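Local coordinates for kinesin-like protein KAR3 (Saccharomyces cerevisiae, PDB 1F9V) that probably works as a microtubule motor of the kinesin family, hydrolysing ATP to drive movement along or shortening of microtubules, at residues S21-I26 / P320-I325; L25-E30 / S39-K44; E139-N144 / L261-N266; V316-S321 / N330-A335. The protein carries 2 engineered substitutions. All blocks are in the same frame, centred on the assembly; numbering follows the deposited sequence.

Contact 1 of 4, residues S21-I26 / P320-I325; sequences SDTSLI and PSSSHI
Ser-21 and Ser-322 bring their CA atoms to 4.8 Å where a type I turn, Ser-21 to Ser-24, folds round the start of the 3-10 segment 322-324. Farther along the backbones separate, and Ile-26 and Pro-320 lie 6.9 Å apart CA to CA. The hydroxyl of Ser-322 enters the turn, its OG anti to the carbonyl carbon (chi1 -60°). There it accepts from Thr-23 N at 3.1 Å, with 146° at the hydrogen, and is paired with Ser-24 OG at 2.8 Å, a bond whose direction is open. The same oxygen has a further, weak bond with Asn-20 O. Thr-23 OG1 meets the neighbouring methylene instead, 3.1 Å from Ser-322 CB. Water 1 links the two segments a second time: it gives hydrogens to Ser-21 OG and Pro-320 O and is bonded to Ser-24 OG at 2.7 Å. Ser-21 OG in turn donates to Ser-24 O, from above the carbonyl plane, tying the two ends of the turn together. Beside this polar knot lies an apolar fringe. Ile-325 CD1 abuts Ser-24 CB at 3.8 Å, and Ile-26 CD1 reaches the backbone of Pro-320, 4.0 Å from its CA. Ile-26 and Pro-320 both also rest on Ile-11 of strand 4-11, while Ile-325, the first residue of helix 325-338, leans on Val-42 of strand 38-44. The contact thus joins the edge strand 24-28 to the loop between strand 311-318 and that helix.

Contact 2 of 4, residues L25-E30 / S39-K44; sequences LINVNE and SMEVTK
Met-40 and Val-42 both lie beside Ile-26, each pointing the same way as the isoleucine, on one face of a two-stranded ladder. Each reaches a different branch: Met-40 CE comes to 3.9 Å from Ile-26 CG2, and Val-42 CG2 to 4.2 Å from Ile-26 CG1. The methionine chain bends at its thioether (chi3 -74°), which sets CE beside the isoleucine. Val-28 fills the same face, its CG2 against Met-40 CB. Leu-25, Asn-27, Glu-41 and Thr-43 are turned to the other face, where water 2 bridges Leu-25 O and Thr-43 OG1. At the end of the ladder, Asn-29 directs its amide at the serine hydroxyl: ND2 donates to Ser-39 OG at 2.8 Å, the oxygen lying slightly out of the amide plane. The backbone of Asn-29 bonds there too, N to Ser-39 O at 2.8 Å. Paired bonds between Leu-25 and Thr-43, and between Asn-27 and Glu-41, set the register; the bond from Asn-27 N to Glu-41 O is nearly straight, 174° at the hydrogen. The strand axes approach to 4.7 Å, and their directions, 171° apart, are antiparallel. Ile-11, Ile-59 and Leu-332 pack on the apolar face. This is an antiparallel beta hairpin, 24-28 with 38-44, and strand 51-56 completes it as the small three-stranded sheet set beside the central sheet of the kinesin motor domain.

Contact 3 of 4, residues E139-N144 / L261-N266; sequences EIYNEN and LRETQN
Asn-142 lays its side chain across that of Asn-266 at about a right angle, the two amide planes 61° apart. Asn-266 ND2 donates to Asn-142 OD1 at 2.9 Å, but from above the carbonyl plane, 52° out of it, so the amides meet askew rather than flat. The same oxygen lies 3.3 Å from Glu-263 CA, against the backbone of the helix one turn earlier. Asn-142 CG sits 4.0 Å above one face of the Tyr-141 ring, offset toward the rim, so the amide carbon lies over the preceding ring. These residues belong to a type I' turn, Tyr-141 to Asn-144, with Asn-142 and Glu-143 both at positive phi; it is the tight hairpin connection between strands 130-141 and 144-147. The other partner is helix 258-281, the equivalent of the switch II helix that in kinesins forms part of the microtubule-binding surface. Next to the asparagine pair, Glu-143 CG touches Asn-266 OD1 at 3.7 Å, while its carboxylate turns elsewhere, OE1 accepting from the backbone N of Lys-297. Tyr-141, the first residue of the turn, approaches Glu-263: OH and OE2 are 3.3 Å apart, a weak bond and not a settled one, with the carboxylate oxygen at the ring edge and the planes 83° apart. The Tyr-141 ring also meets His-213 edge-to-face.

Contact 4 of 4, residues V316-S321 / N330-A335; sequences VNISPS and NSLRFA
Val-316 and Ala-335 make the closest apolar contact, Val-316 CG2 lying only 3.5 Å from Ala-335 CB, tighter than usual for two carbons. The other branch of the valine, CG1, is anti to the backbone N (chi1 -180°) and meets Ser-331, 3.9 Å from its CB. Ile-318 reaches the same serine from the other end of the strand, its CG2 also 3.9 Å from Ser-331 CB, so that this small residue is held between two branched ones. Ile-318 CD1 comes more loosely to Leu-332 CD2, at 4.5 Å. Polar contact runs through solvent: water 4 donates to Asn-317 O at 2.8 Å and is bonded to Ser-331 OG at 2.7 Å. Each end has a second, weak partner, Ser-96 OG for the carbonyl and Glu-327 O for the hydroxyl, which makes the water part of a small buried network. Just past the strand, Ser-321 N donates to Ser-319 OG in an ST turn. The strand 316-318 and the helix 330-335 run nearly antiparallel, their directions 164° apart, with axes 8.7 Å from each other at closest. Asn-317 points away from the helix, its side chain touching the probable P-loop and lying about 6 Å from a bound ADP. A central strand packed against the helix that follows it is the layered alpha/beta arrangement of P-loop NTPases, here the kinesin motor core.

How the contacts relate
Contacts 1, 2 and 4 form one continuous region, with centres 11 to 12 Å apart. Contact 1 shares Leu-25 and Ile-26 with contact 2, and Pro-320 and Ser-321 with contact 4. His-324 ND1 of contact 1 is probably hydrogen-bonded to Ser-319 OG of contact 4 at 2.8 Å, and Leu-332 CD1 of contact 4 packs on Val-42 CG2 of contact 2 at 3.7 Å. Contact 3 stands apart, its nearest atoms about 11 Å from contact 4 and about 17 Å from contact 1. A bound ADP lies about 6 Å from the side chain of Asn-317 in contact 4, about 8 Å from that of Pro-320 in contact 1, and about 13 Å from those of Val-28 in contact 2 and Glu-263 in contact 3.

Contact 1 of 4, residues S21-I26 / P320-I325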
loop_
_atom_site.group_PDB
_atom_site.type_symbol
_atom_site.label_atom_id
_atom_site.label_comp_id
_atom_site.label_asym_id
_atom_site.label_seq_id
_atom_site.Cartn_x
_atom_site.Cartn_y
_atom_site.Cartn_z
ATOM N N SER A 21 -23.969 -10.756 6.551
ATOM C CA SER A 21 -24.156 -9.325 6.749
ATOM C C SER A 21 -25.519 -9.076 7.406
ATOM O O SER A 21 -26.193 -8.080 7.127
ATOM C CB SER A 21 -24.076 -8.603 5.402
ATOM O OG SER A 21 -24.187 -7.203 5.571
ATOM N N ASP A 22 -25.904 -9.994 8.286
ATOM C CA ASP A 22 -27.186 -9.933 8.991
ATOM C C ASP A 22 -27.408 -8.707 9.875
ATOM O O ASP A 22 -28.548 -8.271 10.056
ATOM C CB ASP A 22 -27.359 -11.168 9.879
ATOM C CG ASP A 22 -27.541 -12.447 9.090
ATOM O OD1 ASP A 22 -27.745 -12.391 7.857
ATOM O OD2 ASP A 22 -27.481 -13.520 9.723
ATOM N N THR A 23 -26.334 -8.158 10.437
ATOM C CA THR A 23 -26.471 -7.026 11.346
ATOM C C THR A 23 -25.811 -5.717 10.927
ATOM O O THR A 23 -25.551 -4.853 11.765
ATOM C CB THR A 23 -25.963 -7.410 12.748
ATOM O OG1 THR A 23 -24.643 -7.955 12.647
ATOM C CG2 THR A 23 -26.876 -8.463 13.370
ATOM N N SER A 24 -25.544 -5.563 9.637
ATOM C CA SER A 24 -24.943 -4.330 9.144
ATOM C C SER A 24 -25.184 -4.194 7.650
ATOM O O SER A 24 -25.576 -5.154 6.979
ATOM C CB SER A 24 -23.434 -4.293 9.436
ATOM O OG SER A 24 -22.765 -5.402 8.872
ATOM N N LEU A 25 -24.953 -2.994 7.136
ATOM C CA LEU A 25 -25.143 -2.726 5.727
ATOM C C LEU A 25 -24.025 -1.851 5.175
ATOM O O LEU A 25 -23.719 -0.791 5.714
ATOM C CB LEU A 25 -26.484 -2.027 5.504
ATOM C CG LEU A 25 -26.699 -1.426 4.117
ATOM C CD1 LEU A 25 -26.852 -2.549 3.103
ATOM C CD2 LEU A 25 -27.925 -0.520 4.124
ATOM N N ILE A 26 -23.412 -2.313 4.100
ATOM C CA ILE A 26 -22.367 -1.545 3.453
ATOM C C ILE A 26 -22.888 -1.345 2.047
ATOM O O ILE A 26 -23.053 -2.305 1.297
ATOM C CB ILE A 26 -21.028 -2.312 3.408
ATOM C CG1 ILE A 26 -20.444 -2.406 4.819
ATOM C CG2 ILE A 26 -20.051 -1.593 2.491
ATOM C CD1 ILE A 26 -19.267 -3.355 4.942
ATOM N N PRO A 320 -16.739 -7.433 4.076
ATOM C CA PRO A 320 -18.131 -6.998 3.904
ATOM C C PRO A 320 -19.039 -7.519 5.025
ATOM O O PRO A 320 -20.212 -7.148 5.108
ATOM C CB PRO A 320 -18.519 -7.618 2.573
ATOM C CG PRO A 320 -17.767 -8.935 2.586
ATOM C CD PRO A 320 -16.475 -8.693 3.355
ATOM N N SER A 321 -18.489 -8.367 5.887
ATOM C CA SER A 321 -19.259 -9.001 6.951
ATOM C C SER A 321 -19.481 -8.264 8.265
ATOM O O SER A 321 -18.651 -7.473 8.707
ATOM C CB SER A 321 -18.665 -10.378 7.217
ATOM O OG SER A 321 -18.544 -11.079 5.985
ATOM N N SER A 322 -20.624 -8.563 8.887
ATOM C CA SER A 322 -21.052 -7.943 10.144
ATOM C C SER A 322 -20.137 -8.155 11.336
ATOM O O SER A 322 -19.988 -7.255 12.161
ATOM C CB SER A 322 -22.458 -8.423 10.525
ATOM O OG SER A 322 -23.391 -8.092 9.519
ATOM N N SER A 323 -19.534 -9.334 11.442
ATOM C CA SER A 323 -18.651 -9.609 12.570
ATOM C C SER A 323 -17.440 -8.684 12.580
ATOM O O SER A 323 -16.798 -8.503 13.612
ATOM C CB SER A 323 -18.182 -11.067 12.542
ATOM O OG SER A 323 -17.407 -11.338 11.387
ATOM N N HIS A 324 -17.141 -8.089 11.430
ATOM C CA HIS A 324 -15.991 -7.196 11.308
ATOM C C HIS A 324 -16.368 -5.731 11.161
ATOM O O HIS A 324 -15.495 -4.889 10.937
ATOM C CB HIS A 324 -15.153 -7.581 10.086
ATOM C CG HIS A 324 -14.788 -9.030 10.027
ATOM N ND1 HIS A 324 -15.170 -9.849 8.987
ATOM C CD2 HIS A 324 -14.041 -9.795 10.856
ATOM C CE1 HIS A 324 -14.672 -11.058 9.177
ATOM N NE2 HIS A 324 -13.984 -11.052 10.303
ATOM N N ILE A 325 -17.651 -5.417 11.286
ATOM C CA ILE A 325 -18.105 -4.044 11.093
ATOM C C ILE A 325 -17.410 -2.956 11.915
ATOM O O ILE A 325 -17.211 -1.837 11.439
ATOM C CB ILE A 325 -19.636 -3.943 11.299
ATOM C CG1 ILE A 325 -20.158 -2.674 10.635
ATOM C CG2 ILE A 325 -19.974 -3.996 12.774
ATOM C CD1 ILE A 325 -19.977 -2.666 9.135
HETATM O O HOH W 1 -22.179 -5.534 6.244
#

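Contact 2 of 4, residues L25-E30 / S39-K44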
loop_
_atom_site.group_PDB
_atom_site.type_symbol
_atom_site.label_atom_id
_atom_site.label_comp_id
_atom_site.label_asym_id
_atom_site.label_seq_id
_atom_site.Cartn_x
_atom_site.Cartn_y
_atom_site.Cartn_z
ATOM N N LEU A 25 -24.953 -2.994 7.136
ATOM C CA LEU A 25 -25.143 -2.726 5.727
ATOM C C LEU A 25 -24.025 -1.851 5.175
ATOM O O LEU A 25 -23.719 -0.791 5.714
ATOM C CB LEU A 25 -26.484 -2.027 5.504
ATOM C CG LEU A 25 -26.699 -1.426 4.117
ATOM C CD1 LEU A 25 -26.852 -2.549 3.103
ATOM C CD2 LEU A 25 -27.925 -0.520 4.124
ATOM N N ILE A 26 -23.412 -2.313 4.100
ATOM C CA ILE A 26 -22.367 -1.545 3.453
ATOM C C ILE A 26 -22.888 -1.345 2.047
ATOM O O ILE A 26 -23.053 -2.305 1.297
ATOM C CB ILE A 26 -21.028 -2.312 3.408
ATOM C CG1 ILE A 26 -20.444 -2.406 4.819
ATOM C CG2 ILE A 26 -20.051 -1.593 2.491
ATOM C CD1 ILE A 26 -19.267 -3.355 4.942
ATOM N N ASN A 27 -23.179 -0.102 1.700
ATOM C CA ASN A 27 -23.693 0.207 0.379
ATOM C C ASN A 27 -22.716 1.080 -0.394
ATOM O O ASN A 27 -22.368 2.177 0.045
ATOM C CB ASN A 27 -25.038 0.927 0.496
ATOM C CG ASN A 27 -25.520 1.475 -0.836
ATOM O OD1 ASN A 27 -25.546 0.763 -1.841
ATOM N ND2 ASN A 27 -25.904 2.747 -0.850
ATOM N N VAL A 28 -22.281 0.596 -1.552
ATOM C CA VAL A 28 -21.351 1.348 -2.380
ATOM C C VAL A 28 -22.084 1.959 -3.565
ATOM O O VAL A 28 -22.768 1.257 -4.306
ATOM C CB VAL A 28 -20.218 0.446 -2.920
ATOM C CG1 VAL A 28 -19.290 1.258 -3.809
ATOM C CG2 VAL A 28 -19.449 -0.184 -1.766
ATOM N N ASN A 29 -21.942 3.265 -3.746
ATOM C CA ASN A 29 -22.588 3.938 -4.857
ATOM C C ASN A 29 -21.714 3.869 -6.097
ATOM O O ASN A 29 -20.517 3.587 -6.017
ATOM C CB ASN A 29 -22.867 5.395 -4.495
ATOM C CG ASN A 29 -23.802 5.521 -3.313
ATOM O OD1 ASN A 29 -24.911 4.971 -3.322
ATOM N ND2 ASN A 29 -23.361 6.242 -2.282
ATOM N N GLU A 30 -22.319 4.116 -7.250
ATOM C CA GLU A 30 -21.590 4.085 -8.506
ATOM C C GLU A 30 -20.655 5.293 -8.565
ATOM O O GLU A 30 -20.981 6.361 -8.049
ATOM C CB GLU A 30 -22.577 4.104 -9.682
ATOM C CG GLU A 30 -23.975 4.640 -9.328
ATOM C CD GLU A 30 -24.861 3.637 -8.572
ATOM O OE1 GLU A 30 -25.332 3.976 -7.459
ATOM O OE2 GLU A 30 -25.097 2.518 -9.091
ATOM N N SER A 39 -18.739 7.187 -3.495
ATOM C CA SER A 39 -19.162 7.191 -2.105
ATOM C C SER A 39 -19.748 5.870 -1.634
ATOM O O SER A 39 -20.128 5.012 -2.432
ATOM C CB SER A 39 -20.184 8.305 -1.873
ATOM O OG SER A 39 -21.336 8.079 -2.660
ATOM N N MET A 40 -19.794 5.716 -0.315
ATOM C CA MET A 40 -20.342 4.521 0.306
ATOM C C MET A 40 -20.954 4.895 1.651
ATOM O O MET A 40 -20.625 5.934 2.233
ATOM C CB MET A 40 -19.244 3.464 0.492
ATOM C CG MET A 40 -18.162 3.849 1.492
ATOM S SD MET A 40 -16.767 2.696 1.490
ATOM C CE MET A 40 -17.499 1.291 2.341
ATOM N N GLU A 41 -21.856 4.042 2.130
ATOM C CA GLU A 41 -22.531 4.256 3.403
ATOM C C GLU A 41 -22.480 2.980 4.216
ATOM O O GLU A 41 -22.705 1.892 3.693
ATOM C CB GLU A 41 -23.990 4.658 3.182
ATOM C CG GLU A 41 -24.163 6.062 2.648
ATOM C CD GLU A 41 -25.575 6.329 2.168
ATOM O OE1 GLU A 41 -26.469 5.512 2.477
ATOM O OE2 GLU A 41 -25.796 7.352 1.484
ATOM N N VAL A 42 -22.173 3.122 5.499
ATOM C CA VAL A 42 -22.085 1.980 6.393
ATOM C C VAL A 42 -23.044 2.205 7.547
ATOM O O VAL A 42 -23.028 3.257 8.182
ATOM C CB VAL A 42 -20.645 1.813 6.957
ATOM C CG1 VAL A 42 -20.594 0.654 7.942
ATOM C CG2 VAL A 42 -19.664 1.583 5.815
ATOM N N THR A 43 -23.876 1.207 7.818
ATOM C CA THR A 43 -24.846 1.301 8.900
ATOM C C THR A 43 -24.848 0.043 9.760
ATOM O O THR A 43 -24.779 -1.071 9.242
ATOM C CB THR A 43 -26.267 1.495 8.351
ATOM O OG1 THR A 43 -26.270 2.551 7.386
ATOM C CG2 THR A 43 -27.221 1.843 9.477
ATOM N N LYS A 44 -24.919 0.226 11.075
ATOM C CA LYS A 44 -24.970 -0.895 12.006
ATOM C C LYS A 44 -26.441 -1.061 12.386
ATOM O O LYS A 44 -27.122 -0.077 12.678
ATOM C CB LYS A 44 -24.127 -0.603 13.250
ATOM C CG LYS A 44 -22.624 -0.760 13.011
ATOM C CD LYS A 44 -21.814 -0.393 14.250
ATOM C CE LYS A 44 -22.278 -1.175 15.475
ATOM N NZ LYS A 44 -21.288 -2.190 15.930
HETATM O O HOH W 2 -25.387 1.784 4.880
HETATM O O HOH W 3 -20.486 7.730 -5.583
#

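Contact 3 of 4, residues E139-N144 / L261-N266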
loop_
_atom_site.group_PDB
_atom_site.type_symbol
_atom_site.label_atom_id
_atom_site.label_comp_id
_atom_site.label_asym_id
_atom_site.label_seq_id
_atom_site.Cartn_x
_atom_site.Cartn_y
_atom_site.Cartn_z
ATOM N N GLU A 139 10.978 -6.672 5.387
ATOM C CA GLU A 139 9.849 -6.557 6.284
ATOM C C GLU A 139 10.324 -5.736 7.473
ATOM O O GLU A 139 11.513 -5.721 7.792
ATOM C CB GLU A 139 9.366 -7.934 6.751
ATOM C CG GLU A 139 9.945 -8.360 8.078
ATOM C CD GLU A 139 9.454 -9.716 8.539
ATOM O OE1 GLU A 139 8.506 -10.263 7.931
ATOM O OE2 GLU A 139 10.028 -10.232 9.519
ATOM N N ILE A 140 9.396 -5.021 8.095
ATOM C CA ILE A 140 9.705 -4.252 9.282
ATOM C C ILE A 140 8.856 -4.899 10.365
ATOM O O ILE A 140 7.629 -4.954 10.257
ATOM C CB ILE A 140 9.327 -2.762 9.131
ATOM C CG1 ILE A 140 10.319 -2.069 8.189
ATOM C CG2 ILE A 140 9.366 -2.071 10.495
ATOM C CD1 ILE A 140 9.929 -0.660 7.809
ATOM N N TYR A 141 9.518 -5.428 11.385
ATOM C CA TYR A 141 8.841 -6.079 12.500
ATOM C C TYR A 141 9.408 -5.495 13.786
ATOM O O TYR A 141 10.621 -5.550 14.022
ATOM C CB TYR A 141 9.072 -7.592 12.469
ATOM C CG TYR A 141 8.434 -8.300 13.641
ATOM C CD1 TYR A 141 7.060 -8.219 13.858
ATOM C CD2 TYR A 141 9.205 -9.008 14.560
ATOM C CE1 TYR A 141 6.468 -8.823 14.962
ATOM C CE2 TYR A 141 8.619 -9.620 15.675
ATOM C CZ TYR A 141 7.251 -9.517 15.866
ATOM O OH TYR A 141 6.659 -10.096 16.965
ATOM N N ASN A 142 8.533 -4.932 14.610
ATOM C CA ASN A 142 8.957 -4.319 15.855
ATOM C C ASN A 142 9.988 -3.251 15.545
ATOM O O ASN A 142 10.985 -3.116 16.253
ATOM C CB ASN A 142 9.553 -5.366 16.799
ATOM C CG ASN A 142 8.504 -6.035 17.645
ATOM O OD1 ASN A 142 7.404 -5.514 17.795
ATOM N ND2 ASN A 142 8.829 -7.194 18.201
ATOM N N GLU A 143 9.742 -2.515 14.464
ATOM C CA GLU A 143 10.600 -1.421 14.017
ATOM C C GLU A 143 12.013 -1.822 13.586
ATOM O O GLU A 143 12.909 -0.976 13.515
ATOM C CB GLU A 143 10.658 -0.328 15.098
ATOM C CG GLU A 143 9.311 0.371 15.353
ATOM C CD GLU A 143 8.728 1.041 14.106
ATOM O OE1 GLU A 143 8.988 2.246 13.894
ATOM O OE2 GLU A 143 8.005 0.367 13.338
ATOM N N ASN A 144 12.205 -3.105 13.290
ATOM C CA ASN A 144 13.494 -3.616 12.830
ATOM C C ASN A 144 13.330 -4.121 11.399
ATOM O O ASN A 144 12.329 -4.752 11.073
ATOM C CB ASN A 144 13.970 -4.778 13.703
ATOM C CG ASN A 144 14.360 -4.339 15.101
ATOM O OD1 ASN A 144 14.083 -5.031 16.077
ATOM N ND2 ASN A 144 15.004 -3.187 15.204
ATOM N N LEU A 261 2.458 -7.586 23.654
ATOM C CA LEU A 261 2.347 -6.186 24.042
ATOM C C LEU A 261 3.309 -5.333 23.223
ATOM O O LEU A 261 2.932 -4.294 22.686
ATOM C CB LEU A 261 2.672 -6.024 25.528
ATOM C CG LEU A 261 2.952 -4.604 26.031
ATOM C CD1 LEU A 261 1.758 -3.704 25.752
ATOM C CD2 LEU A 261 3.255 -4.649 27.517
ATOM N N ARG A 262 4.555 -5.780 23.122
ATOM C CA ARG A 262 5.547 -5.020 22.382
ATOM C C ARG A 262 5.166 -4.854 20.924
ATOM O O ARG A 262 5.304 -3.767 20.367
ATOM C CB ARG A 262 6.915 -5.689 22.507
ATOM C CG ARG A 262 7.344 -5.908 23.961
ATOM C CD ARG A 262 8.040 -4.684 24.559
ATOM N NE ARG A 262 7.133 -3.832 25.327
ATOM C CZ ARG A 262 7.318 -3.481 26.597
ATOM N NH1 ARG A 262 8.382 -3.910 27.269
ATOM N NH2 ARG A 262 6.439 -2.686 27.197
ATOM N N GLU A 263 4.677 -5.926 20.306
ATOM C CA GLU A 263 4.279 -5.853 18.908
ATOM C C GLU A 263 3.069 -4.937 18.733
ATOM O O GLU A 263 3.016 -4.143 17.798
ATOM C CB GLU A 263 4.002 -7.258 18.365
ATOM C CG GLU A 263 2.554 -7.646 18.280
ATOM C CD GLU A 263 2.370 -9.011 17.646
ATOM O OE1 GLU A 263 1.212 -9.369 17.331
ATOM O OE2 GLU A 263 3.386 -9.721 17.463
ATOM N N THR A 264 2.111 -5.023 19.650
ATOM C CA THR A 264 0.919 -4.182 19.576
ATOM C C THR A 264 1.299 -2.711 19.652
ATOM O O THR A 264 0.781 -1.886 18.902
ATOM C CB THR A 264 -0.054 -4.498 20.732
ATOM O OG1 THR A 264 -0.439 -5.875 20.662
ATOM C CG2 THR A 264 -1.293 -3.615 20.651
ATOM N N GLN A 265 2.208 -2.385 20.565
ATOM C CA GLN A 265 2.652 -1.012 20.734
ATOM C C GLN A 265 3.348 -0.503 19.478
ATOM O O GLN A 265 3.123 0.621 19.050
ATOM C CB GLN A 265 3.603 -0.904 21.929
ATOM C CG GLN A 265 2.933 -1.158 23.268
ATOM C CD GLN A 265 3.918 -1.170 24.420
ATOM O OE1 GLN A 265 5.015 -1.720 24.313
ATOM N NE2 GLN A 265 3.529 -0.560 25.532
ATOM N N ASN A 266 4.191 -1.344 18.890
ATOM C CA ASN A 266 4.927 -0.968 17.686
ATOM C C ASN A 266 4.021 -0.837 16.459
ATOM O O ASN A 266 4.211 0.058 15.632
ATOM C CB ASN A 266 6.042 -1.986 17.416
ATOM C CG ASN A 266 7.265 -1.751 18.290
ATOM O OD1 ASN A 266 7.695 -0.611 18.478
ATOM N ND2 ASN A 266 7.823 -2.826 18.833
#

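Contact 4 of 4, residues V316-S321 / N330-A335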
loop_
_atom_site.group_PDB
_atom_site.type_symbol
_atom_site.label_atom_id
_atom_site.label_comp_id
_atom_site.label_asym_id
_atom_site.label_seq_id
_atom_site.Cartn_x
_atom_site.Cartn_y
_atom_site.Cartn_z
ATOM N N VAL A 316 -7.215 0.763 1.116
ATOM C CA VAL A 316 -7.860 0.258 2.321
ATOM C C VAL A 316 -8.788 -0.925 2.066
ATOM O O VAL A 316 -9.831 -0.807 1.417
ATOM C CB VAL A 316 -8.616 1.386 3.055
ATOM C CG1 VAL A 316 -9.276 0.849 4.315
ATOM C CG2 VAL A 316 -7.637 2.499 3.420
ATOM N N ASN A 317 -8.370 -2.072 2.590
ATOM C CA ASN A 317 -9.087 -3.326 2.454
ATOM C C ASN A 317 -10.057 -3.516 3.598
ATOM O O ASN A 317 -9.708 -3.306 4.759
ATOM C CB ASN A 317 -8.093 -4.490 2.455
ATOM C CG ASN A 317 -7.161 -4.455 1.267
ATOM O OD1 ASN A 317 -5.995 -4.079 1.387
ATOM N ND2 ASN A 317 -7.671 -4.850 0.108
ATOM N N ILE A 318 -11.280 -3.924 3.269
ATOM C CA ILE A 318 -12.275 -4.173 4.302
ATOM C C ILE A 318 -13.102 -5.410 3.995
ATOM O O ILE A 318 -13.263 -5.803 2.836
ATOM C CB ILE A 318 -13.244 -2.978 4.498
ATOM C CG1 ILE A 318 -13.963 -2.655 3.195
ATOM C CG2 ILE A 318 -12.481 -1.761 5.035
ATOM C CD1 ILE A 318 -15.159 -1.734 3.396
ATOM N N SER A 319 -13.592 -6.035 5.057
ATOM C CA SER A 319 -14.443 -7.206 4.932
ATOM C C SER A 319 -15.877 -6.688 4.787
ATOM O O SER A 319 -16.210 -5.615 5.290
ATOM C CB SER A 319 -14.330 -8.063 6.190
ATOM O OG SER A 319 -15.526 -8.799 6.417
ATOM N N PRO A 320 -16.739 -7.433 4.076
ATOM C CA PRO A 320 -18.131 -6.998 3.904
ATOM C C PRO A 320 -19.039 -7.519 5.025
ATOM O O PRO A 320 -20.212 -7.148 5.108
ATOM C CB PRO A 320 -18.519 -7.618 2.573
ATOM C CG PRO A 320 -17.767 -8.935 2.586
ATOM C CD PRO A 320 -16.475 -8.693 3.355
ATOM N N SER A 321 -18.489 -8.367 5.887
ATOM C CA SER A 321 -19.259 -9.001 6.951
ATOM C C SER A 321 -19.481 -8.264 8.265
ATOM O O SER A 321 -18.651 -7.473 8.707
ATOM C CB SER A 321 -18.665 -10.378 7.217
ATOM O OG SER A 321 -18.544 -11.079 5.985
ATOM N N ASN A 330 -13.316 1.390 11.622
ATOM C CA ASN A 330 -12.021 1.923 12.042
ATOM C C ASN A 330 -11.162 2.166 10.796
ATOM O O ASN A 330 -10.566 3.233 10.639
ATOM C CB ASN A 330 -11.309 0.937 12.971
ATOM C CG ASN A 330 -11.843 0.981 14.398
ATOM O OD1 ASN A 330 -12.488 1.950 14.811
ATOM N ND2 ASN A 330 -11.573 -0.072 15.156
ATOM N N SER A 331 -11.122 1.176 9.907
ATOM C CA SER A 331 -10.339 1.272 8.675
ATOM C C SER A 331 -10.805 2.410 7.768
ATOM O O SER A 331 -9.989 3.104 7.161
ATOM C CB SER A 331 -10.401 -0.050 7.900
ATOM O OG SER A 331 -9.701 -1.080 8.575
ATOM N N LEU A 332 -12.118 2.602 7.670
ATOM C CA LEU A 332 -12.655 3.660 6.826
ATOM C C LEU A 332 -12.352 5.022 7.430
ATOM O O LEU A 332 -12.177 6.006 6.709
ATOM C CB LEU A 332 -14.169 3.477 6.635
ATOM C CG LEU A 332 -14.535 2.274 5.752
ATOM C CD1 LEU A 332 -16.039 2.018 5.804
ATOM C CD2 LEU A 332 -14.089 2.538 4.320
ATOM N N ARG A 333 -12.283 5.084 8.756
ATOM C CA ARG A 333 -11.957 6.346 9.400
ATOM C C ARG A 333 -10.472 6.652 9.131
ATOM O O ARG A 333 -10.098 7.811 8.928
ATOM C CB ARG A 333 -12.250 6.270 10.897
ATOM C CG ARG A 333 -13.623 6.835 11.261
ATOM C CD ARG A 333 -13.917 6.707 12.752
ATOM N NE ARG A 333 -15.205 6.060 12.961
ATOM C CZ ARG A 333 -15.370 4.894 13.577
ATOM N NH1 ARG A 333 -14.326 4.234 14.054
ATOM N NH2 ARG A 333 -16.580 4.374 13.684
ATOM N N PHE A 334 -9.634 5.617 9.114
ATOM C CA PHE A 334 -8.217 5.825 8.812
ATOM C C PHE A 334 -8.116 6.301 7.357
ATOM O O PHE A 334 -7.411 7.266 7.052
ATOM C CB PHE A 334 -7.422 4.527 8.984
ATOM C CG PHE A 334 -5.963 4.652 8.601
ATOM C CD1 PHE A 334 -5.549 4.408 7.297
ATOM C CD2 PHE A 334 -5.009 5.025 9.545
ATOM C CE1 PHE A 334 -4.202 4.533 6.936
ATOM C CE2 PHE A 334 -3.663 5.150 9.190
ATOM C CZ PHE A 334 -3.265 4.904 7.890
ATOM N N ALA A 335 -8.826 5.618 6.461
ATOM C CA ALA A 335 -8.829 5.976 5.045
ATOM C C ALA A 335 -9.227 7.431 4.843
ATOM O O ALA A 335 -8.633 8.133 4.025
ATOM C CB ALA A 335 -9.783 5.069 4.282
HETATM O O HOH W 4 -10.165 -3.471 7.468
#